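Local coordinates for F-actin-capping protein subunit alpha (Plasmodium berghei, PDB 7A0H) that probably caps the fast-growing barbed ends of actin filaments in a calcium-independent manner, blocking subunit exchange there, and assembles as an asymmetric homodimer, at residues N172-I177 with R193-V198; E206-G211 with V232-V237; G211-V216 with E256-V261. All coordinates share one frame; numbering follows the deposited sequence. Where two conformers were deposited one is given.

Contact 1: residues N172-I177 with R193-V198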
# COMPACT_ATOMS: atom_id res chain seq x y z
N ASN A 172 -15.95 -0.87 -33.10
CA ASN A 172 -15.57 -1.03 -31.71
C ASN A 172 -16.01 0.20 -30.95
O ASN A 172 -15.91 1.33 -31.44
CB ASN A 172 -14.05 -1.25 -31.56
CG ASN A 172 -13.69 -1.55 -30.13
OD1 ASN A 172 -13.66 -2.72 -29.70
ND2 ASN A 172 -13.51 -0.49 -29.34
N LEU A 173 -16.61 -0.03 -29.83
CA LEU A 173 -16.99 1.08 -28.99
C LEU A 173 -16.47 0.83 -27.58
O LEU A 173 -16.63 -0.27 -27.02
CB LEU A 173 -18.48 1.26 -29.01
CG LEU A 173 -19.23 1.73 -30.25
CD1 LEU A 173 -20.73 1.31 -29.94
CD2 LEU A 173 -19.15 3.18 -30.48
N PHE A 174 -15.94 1.88 -27.00
CA PHE A 174 -15.37 1.84 -25.69
C PHE A 174 -16.08 2.90 -24.91
O PHE A 174 -16.07 4.07 -25.33
CB PHE A 174 -13.89 2.09 -25.74
CG PHE A 174 -13.19 1.96 -24.38
CD1 PHE A 174 -13.01 0.71 -23.83
CD2 PHE A 174 -12.74 3.08 -23.67
CE1 PHE A 174 -12.35 0.54 -22.61
CE2 PHE A 174 -12.06 2.94 -22.43
CZ PHE A 174 -11.85 1.68 -21.91
N LEU A 175 -16.77 2.47 -23.85
CA LEU A 175 -17.63 3.33 -23.03
C LEU A 175 -16.98 3.39 -21.68
O LEU A 175 -16.59 2.34 -21.14
CB LEU A 175 -19.08 2.77 -22.86
CG LEU A 175 -20.00 2.57 -24.08
CD1 LEU A 175 -19.67 1.23 -24.69
CD2 LEU A 175 -21.52 2.70 -23.77
N LEU A 176 -16.96 4.59 -21.11
CA LEU A 176 -16.15 4.83 -19.92
C LEU A 176 -16.76 5.89 -19.01
O LEU A 176 -17.16 7.00 -19.45
CB LEU A 176 -14.75 5.32 -20.34
CG LEU A 176 -13.69 5.70 -19.26
CD1 LEU A 176 -13.28 4.47 -18.46
CD2 LEU A 176 -12.42 6.31 -20.01
N ILE A 177 -16.83 5.51 -17.73
CA ILE A 177 -17.29 6.42 -16.68
C ILE A 177 -16.16 6.59 -15.63
O ILE A 177 -15.62 5.59 -15.14
CB ILE A 177 -18.55 5.93 -15.96
CG1 ILE A 177 -19.68 5.65 -16.95
CG2 ILE A 177 -19.01 7.00 -14.93
CD1 ILE A 177 -21.03 4.92 -16.23
N ARG A 193 -13.70 3.93 -11.73
CA ARG A 193 -13.46 3.79 -13.15
C ARG A 193 -14.26 2.57 -13.68
O ARG A 193 -14.02 1.42 -13.28
CB ARG A 193 -11.95 3.61 -13.42
CG ARG A 193 -11.06 4.83 -13.12
CD ARG A 193 -11.56 5.92 -13.84
NE ARG A 193 -10.80 7.13 -13.81
CZ ARG A 193 -10.86 8.09 -12.91
NH1 ARG A 193 -11.63 7.99 -11.86
NH2 ARG A 193 -10.09 9.18 -13.08
N SER A 194 -15.18 2.81 -14.61
CA SER A 194 -16.06 1.75 -15.14
C SER A 194 -15.95 1.73 -16.65
O SER A 194 -16.33 2.71 -17.34
CB SER A 194 -17.53 1.97 -14.70
OG SER A 194 -18.38 0.98 -15.28
N SER A 195 -15.42 0.67 -17.19
CA SER A 195 -15.05 0.71 -18.59
C SER A 195 -15.60 -0.48 -19.34
O SER A 195 -15.61 -1.61 -18.83
CB SER A 195 -13.43 0.82 -18.75
OG SER A 195 -12.83 -0.31 -18.14
N TRP A 196 -16.01 -0.24 -20.59
CA TRP A 196 -16.86 -1.18 -21.35
C TRP A 196 -16.44 -1.14 -22.80
O TRP A 196 -16.24 -0.05 -23.38
CB TRP A 196 -18.36 -0.78 -21.19
CG TRP A 196 -18.70 -0.88 -19.74
CD1 TRP A 196 -18.58 0.12 -18.81
CD2 TRP A 196 -19.14 -2.05 -19.02
NE1 TRP A 196 -18.82 -0.37 -17.54
CE2 TRP A 196 -19.20 -1.69 -17.65
CE3 TRP A 196 -19.50 -3.35 -19.42
CZ2 TRP A 196 -19.71 -2.57 -16.66
CZ3 TRP A 196 -19.91 -4.26 -18.43
CH2 TRP A 196 -20.03 -3.84 -17.06
N ASN A 197 -16.22 -2.33 -23.34
CA ASN A 197 -15.91 -2.48 -24.76
C ASN A 197 -16.89 -3.42 -25.48
O ASN A 197 -17.29 -4.48 -24.96
CB ASN A 197 -14.51 -3.02 -24.89
CG ASN A 197 -13.94 -2.78 -26.24
OD1 ASN A 197 -13.65 -1.65 -26.62
ND2 ASN A 197 -13.77 -3.85 -26.99
N VAL A 198 -17.26 -3.05 -26.69
CA VAL A 198 -17.97 -3.99 -27.55
C VAL A 198 -17.35 -3.93 -28.94
O VAL A 198 -17.14 -2.85 -29.50
CB VAL A 198 -19.50 -3.74 -27.65
CG1 VAL A 198 -19.77 -2.38 -28.04
CG2 VAL A 198 -20.09 -4.65 -28.70

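Contact 2: residues E206-G211 with V232-V237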
# COMPACT_ATOMS: atom_id res chain seq x y z
N GLU A 206 -26.32 -10.36 -31.90
CA GLU A 206 -25.77 -10.63 -30.59
C GLU A 206 -24.37 -10.03 -30.47
O GLU A 206 -23.52 -10.18 -31.35
CB GLU A 206 -25.74 -12.13 -30.35
CG GLU A 206 -25.37 -12.42 -28.93
CD GLU A 206 -25.44 -13.88 -28.59
OE1 GLU A 206 -24.34 -14.50 -28.61
OE2 GLU A 206 -26.58 -14.39 -28.32
N ILE A 207 -24.14 -9.33 -29.37
CA ILE A 207 -22.82 -8.77 -29.13
C ILE A 207 -22.37 -9.24 -27.79
O ILE A 207 -23.16 -9.72 -26.97
CB ILE A 207 -22.80 -7.25 -29.18
CG1 ILE A 207 -23.59 -6.78 -27.99
CG2 ILE A 207 -23.20 -6.82 -30.60
CD1 ILE A 207 -23.86 -5.29 -28.08
N ILE A 208 -21.05 -9.16 -27.61
CA ILE A 208 -20.37 -9.44 -26.36
C ILE A 208 -19.96 -8.09 -25.80
O ILE A 208 -19.34 -7.29 -26.50
CB ILE A 208 -19.14 -10.31 -26.56
CG1 ILE A 208 -19.55 -11.66 -27.15
CG2 ILE A 208 -18.43 -10.58 -25.25
CD1 ILE A 208 -20.75 -12.27 -26.43
N LEU A 209 -20.40 -7.80 -24.62
CA LEU A 209 -20.04 -6.60 -23.89
C LEU A 209 -19.15 -7.08 -22.73
O LEU A 209 -19.53 -7.97 -21.97
CB LEU A 209 -21.30 -5.90 -23.43
CG LEU A 209 -21.02 -4.60 -22.69
CD1 LEU A 209 -20.49 -3.44 -23.64
CD2 LEU A 209 -22.26 -4.17 -21.98
N THR A 210 -17.88 -6.66 -22.73
CA THR A 210 -16.89 -6.92 -21.67
C THR A 210 -16.70 -5.63 -20.89
O THR A 210 -16.72 -4.55 -21.48
CB THR A 210 -15.52 -7.27 -22.21
OG1 THR A 210 -15.14 -6.19 -23.09
CG2 THR A 210 -15.57 -8.59 -22.94
N GLY A 211 -16.57 -5.75 -19.58
CA GLY A 211 -16.42 -4.57 -18.75
C GLY A 211 -15.51 -4.84 -17.58
O GLY A 211 -15.24 -6.00 -17.19
N VAL A 232 -14.68 -7.77 -13.07
CA VAL A 232 -14.69 -7.93 -14.50
C VAL A 232 -16.00 -8.64 -14.91
O VAL A 232 -16.40 -9.60 -14.26
CB VAL A 232 -13.47 -8.79 -14.90
CG1 VAL A 232 -13.58 -9.07 -16.37
CG2 VAL A 232 -12.19 -8.06 -14.66
N PHE A 233 -16.58 -8.23 -16.03
CA PHE A 233 -17.86 -8.71 -16.56
C PHE A 233 -17.75 -9.03 -18.06
O PHE A 233 -17.10 -8.27 -18.80
CB PHE A 233 -18.96 -7.63 -16.42
CG PHE A 233 -19.18 -7.16 -15.02
CD1 PHE A 233 -19.98 -7.86 -14.14
CD2 PHE A 233 -18.55 -6.01 -14.55
CE1 PHE A 233 -20.15 -7.44 -12.86
CE2 PHE A 233 -18.77 -5.59 -13.23
CZ PHE A 233 -19.54 -6.28 -12.42
N GLU A 234 -18.47 -10.09 -18.50
CA GLU A 234 -18.56 -10.49 -19.91
C GLU A 234 -19.98 -10.99 -20.23
O GLU A 234 -20.35 -12.11 -19.87
CB GLU A 234 -17.52 -11.56 -20.24
CG GLU A 234 -17.61 -12.06 -21.72
CD GLU A 234 -16.42 -12.92 -22.15
OE1 GLU A 234 -15.33 -12.79 -21.56
OE2 GLU A 234 -16.57 -13.74 -23.07
N LYS A 235 -20.77 -10.16 -20.92
CA LYS A 235 -22.19 -10.41 -21.12
C LYS A 235 -22.56 -10.52 -22.60
O LYS A 235 -22.14 -9.69 -23.43
CB LYS A 235 -23.04 -9.26 -20.47
CG LYS A 235 -22.75 -8.99 -18.96
CD LYS A 235 -23.14 -10.19 -18.11
CE LYS A 235 -23.28 -9.79 -16.67
NZ LYS A 235 -23.58 -10.97 -15.80
N ARG A 236 -23.39 -11.50 -22.92
CA ARG A 236 -24.05 -11.60 -24.24
C ARG A 236 -25.34 -10.80 -24.21
O ARG A 236 -26.15 -10.94 -23.30
CB ARG A 236 -24.37 -13.05 -24.61
CG ARG A 236 -23.16 -13.89 -25.06
CD ARG A 236 -23.42 -15.41 -25.27
NE ARG A 236 -22.27 -16.05 -25.96
CZ ARG A 236 -21.37 -16.91 -25.43
NH1 ARG A 236 -21.40 -17.33 -24.17
NH2 ARG A 236 -20.41 -17.38 -26.22
N VAL A 237 -25.51 -9.95 -25.19
CA VAL A 237 -26.63 -9.04 -25.26
C VAL A 237 -27.30 -9.22 -26.64
O VAL A 237 -26.61 -9.26 -27.67
CB VAL A 237 -26.14 -7.61 -25.07
CG1 VAL A 237 -27.34 -6.61 -25.02
CG2 VAL A 237 -25.27 -7.57 -23.83

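Contact 3: residues G211-V216 with E256-V261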
# COMPACT_ATOMS: atom_id res chain seq x y z
N GLY A 211 -16.57 -5.75 -19.58
CA GLY A 211 -16.42 -4.57 -18.75
C GLY A 211 -15.51 -4.84 -17.58
O GLY A 211 -15.24 -6.00 -17.19
N THR A 212 -15.00 -3.73 -17.03
CA THR A 212 -14.18 -3.76 -15.82
C THR A 212 -14.57 -2.60 -14.93
O THR A 212 -14.73 -1.47 -15.41
CB THR A 212 -12.69 -3.69 -16.18
OG1 THR A 212 -12.36 -4.75 -17.10
CG2 THR A 212 -11.75 -3.76 -14.91
N ILE A 213 -14.82 -2.89 -13.67
CA ILE A 213 -15.10 -1.85 -12.69
C ILE A 213 -14.00 -1.85 -11.63
O ILE A 213 -13.79 -2.84 -10.93
CB ILE A 213 -16.49 -2.03 -12.03
CG1 ILE A 213 -17.63 -1.90 -13.11
CG2 ILE A 213 -16.65 -1.01 -10.98
CD1 ILE A 213 -19.03 -2.04 -12.54
N ASP A 214 -13.33 -0.71 -11.50
CA ASP A 214 -12.18 -0.53 -10.59
C ASP A 214 -12.58 0.45 -9.50
O ASP A 214 -13.05 1.55 -9.80
CB ASP A 214 -10.99 0.01 -11.34
CG ASP A 214 -10.24 -1.07 -12.16
OD1 ASP A 214 -10.05 -2.21 -11.66
OD2 ASP A 214 -9.80 -0.75 -13.31
N VAL A 215 -12.44 0.03 -8.24
CA VAL A 215 -12.70 0.91 -7.10
C VAL A 215 -11.39 0.99 -6.30
O VAL A 215 -10.81 -0.05 -5.97
CB VAL A 215 -13.81 0.37 -6.21
CG1 VAL A 215 -14.30 1.45 -5.28
CG2 VAL A 215 -14.98 -0.06 -7.05
N VAL A 216 -10.93 2.22 -6.00
CA VAL A 216 -9.66 2.39 -5.30
C VAL A 216 -9.87 3.38 -4.19
O VAL A 216 -10.18 4.56 -4.46
CB VAL A 216 -8.50 2.92 -6.18
CG1 VAL A 216 -7.15 2.86 -5.38
CG2 VAL A 216 -8.36 2.19 -7.50
N GLU A 256 -26.80 -2.80 -14.54
CA GLU A 256 -26.88 -3.97 -13.68
C GLU A 256 -25.53 -4.36 -13.11
O GLU A 256 -25.42 -4.79 -11.95
CB GLU A 256 -27.43 -5.13 -14.52
CG GLU A 256 -27.85 -6.34 -13.74
CD GLU A 256 -27.84 -7.63 -14.58
OE1 GLU A 256 -27.40 -7.59 -15.76
OE2 GLU A 256 -28.21 -8.69 -14.00
N CYS A 257 -24.51 -4.35 -13.95
CA CYS A 257 -23.16 -4.67 -13.43
C CYS A 257 -22.71 -3.68 -12.35
O CYS A 257 -22.13 -4.08 -11.32
CB CYS A 257 -22.21 -4.75 -14.61
SG CYS A 257 -22.59 -6.19 -15.69
N GLU A 258 -23.10 -2.42 -12.45
CA GLU A 258 -22.66 -1.47 -11.42
C GLU A 258 -23.45 -1.72 -10.15
O GLU A 258 -22.91 -1.62 -9.04
CB GLU A 258 -22.79 -0.04 -11.94
CG GLU A 258 -21.69 0.27 -13.14
CD GLU A 258 -21.47 1.75 -13.41
OE1 GLU A 258 -22.29 2.55 -12.97
OE2 GLU A 258 -20.53 2.13 -14.09
N ASN A 259 -24.72 -2.08 -10.30
CA ASN A 259 -25.52 -2.52 -9.16
C ASN A 259 -24.89 -3.74 -8.50
O ASN A 259 -24.93 -3.88 -7.29
CB ASN A 259 -26.96 -2.91 -9.63
CG ASN A 259 -27.91 -1.72 -9.71
OD1 ASN A 259 -27.79 -0.79 -8.90
ND2 ASN A 259 -28.88 -1.74 -10.68
N ASP A 260 -24.35 -4.67 -9.29
CA ASP A 260 -23.77 -5.89 -8.71
C ASP A 260 -22.52 -5.57 -7.88
O ASP A 260 -22.29 -6.21 -6.85
CB ASP A 260 -23.51 -6.87 -9.87
CG ASP A 260 -22.94 -8.24 -9.41
OD1 ASP A 260 -23.37 -8.83 -8.37
OD2 ASP A 260 -22.05 -8.77 -10.17
N VAL A 261 -21.72 -4.55 -8.28
CA VAL A 261 -20.55 -4.16 -7.47
C VAL A 261 -21.02 -3.50 -6.17
O VAL A 261 -20.50 -3.77 -5.08
CB VAL A 261 -19.61 -3.22 -8.27
CG1 VAL A 261 -18.55 -2.57 -7.35
CG2 VAL A 261 -18.93 -3.95 -9.43

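Contact 1: residues N172-I177 with R193-V198
N172 and N197 exchange two hydrogen bonds through their carboxamides: N197 ND2 donates to N172 OD1 at 2.9 Å, and N172 ND2 donates to N197 OD1 at 3.0 Å. Each donor sits on a lone pair in the partner's carbonyl plane, although the amide planes are twisted 35° apart. Both residues place CG anti to the backbone N, which swings the amides across the strand gap. Beside them, F174 also has CG anti to its N (chi1 -176°), so the ring lies along the neighbouring strand: its CZ is 3.6 Å from S195 CB, and N197 OD1 stands at the ring edge. L176 CD1 meets the same S195 CB at 3.7 Å, so that two apolar tips converge on that one carbon. This is the hairpin of strands 170-183 and 187-200 in the five-stranded antiparallel sheet, with L173-V198, L175-W196 and I177-S194 as its hydrogen-bonded pairs. The L175 N to W196 O bond is short at 2.6 Å, while the return bond from W196 N is more bent. On the face that carries L173, L175 and W196, L175 CB and W196 CB touch at 4.0 Å, and the indole leads away toward I254 and C257 of helix 243-266. Its rotation is fixed by NE1, which donates in the ring plane to S194 OG at 2.7 Å and 173°; E258 OE2 is hydrogen-bonded to that same hydroxyl.

Contact 2: residues E206-G211 with V232-V237
Strands 206-220 and 223-238 form the last beta hairpin of the five-stranded antiparallel sheet; here their axes come within 4.5 Å and run at 172°. At the start, E206 stretches out with CG anti to its backbone N and brings OE1 to the edge of the R236 guanidinium, but the salt bridge is long, 3.7 Å from E206 OE1 to R236 NE, a loose pairing of two exposed side chains. I207 makes a hydrogen-bonded pair with V237; its CG1 takes the crowded position between N and the carbonyl carbon, lies side by side with the valine and reaches V237 CB at 4.0 Å. On the other face, I208 turns CD1 against the aliphatic part of R236, with a tight 3.2 Å to R236 CG, while I208 CG2 lies 3.9 Å from E234 CG. L209 returns to the face of I207: its N donates to K235 O at 2.8 Å in an almost straight bond (178°), and its side chain packs on W196 and V198 of the neighbouring strand and on V253 of helix 243-266. T210 shares the I208 face, and its OG1 makes a weak hydrogen bond to N197 O in the adjoining strand. At G211, two bonds join the strand to F233. The G211 N to F233 O bond is 2.7 Å, whereas F233 N approaches G211 O at 2.8 Å from 37° above the carbonyl plane.

Contact 3: residues G211-V216 with E256-V261
Helix 243-266 lies across one face of the antiparallel sheet, and here its 256-261 turns pass strand residues 211-216 at an axis distance of 9.9 Å and a crossing angle of -36°. I213 carries the contact. Its CG1 is anti to the carbonyl carbon and its second torsion is extended (chi2 -179°), so CD1 projects straight at the helix. There it meets V261 tip to tip, I213 CD1 to V261 CG2 being 3.7 Å, and the two residues touch again at 4.0 Å between I213 CG2 and V261 CG2. E258 crosses the isoleucine at about a right angle, offering only aliphatic carbon: its CG is 3.6 Å from I213 CD1. Beyond CG the glutamate runs on extended, and OE1 of its buried carboxylate is hydrogen-bonded to the hydroxyls of Y127 and Y132, an environment that would be compatible with a charged group. The same residues also meet the second subunit, where I283, I284 and L286 of that other chain touch V215, V261 and E258 respectively. The valine-valine approach is looser, with V215 CG2 at 4.4 Å from V261 CG1.

Contact 1 closes along the chain before the other two open; contacts 2 and 3 then alternate and share G211 on strand 206-220. The centres of contacts 1 and 2 lie about 11 Å apart. Those of contacts 1 and 3 are about 12 Å apart, and those of contacts 2 and 3 about 13 Å. Contacts 1 and 2 are two hairpins of one five-stranded antiparallel sheet, joined side by side by a probable hydrogen bond from N197 N to T210 O. Contact 3 lays helix 243-266 on their common face, where C257 touches both W196 of contact 1 and F233 of contact 2. Sheet and helix thus form one packed body, against which the second subunit of the homodimer packs at contact 3.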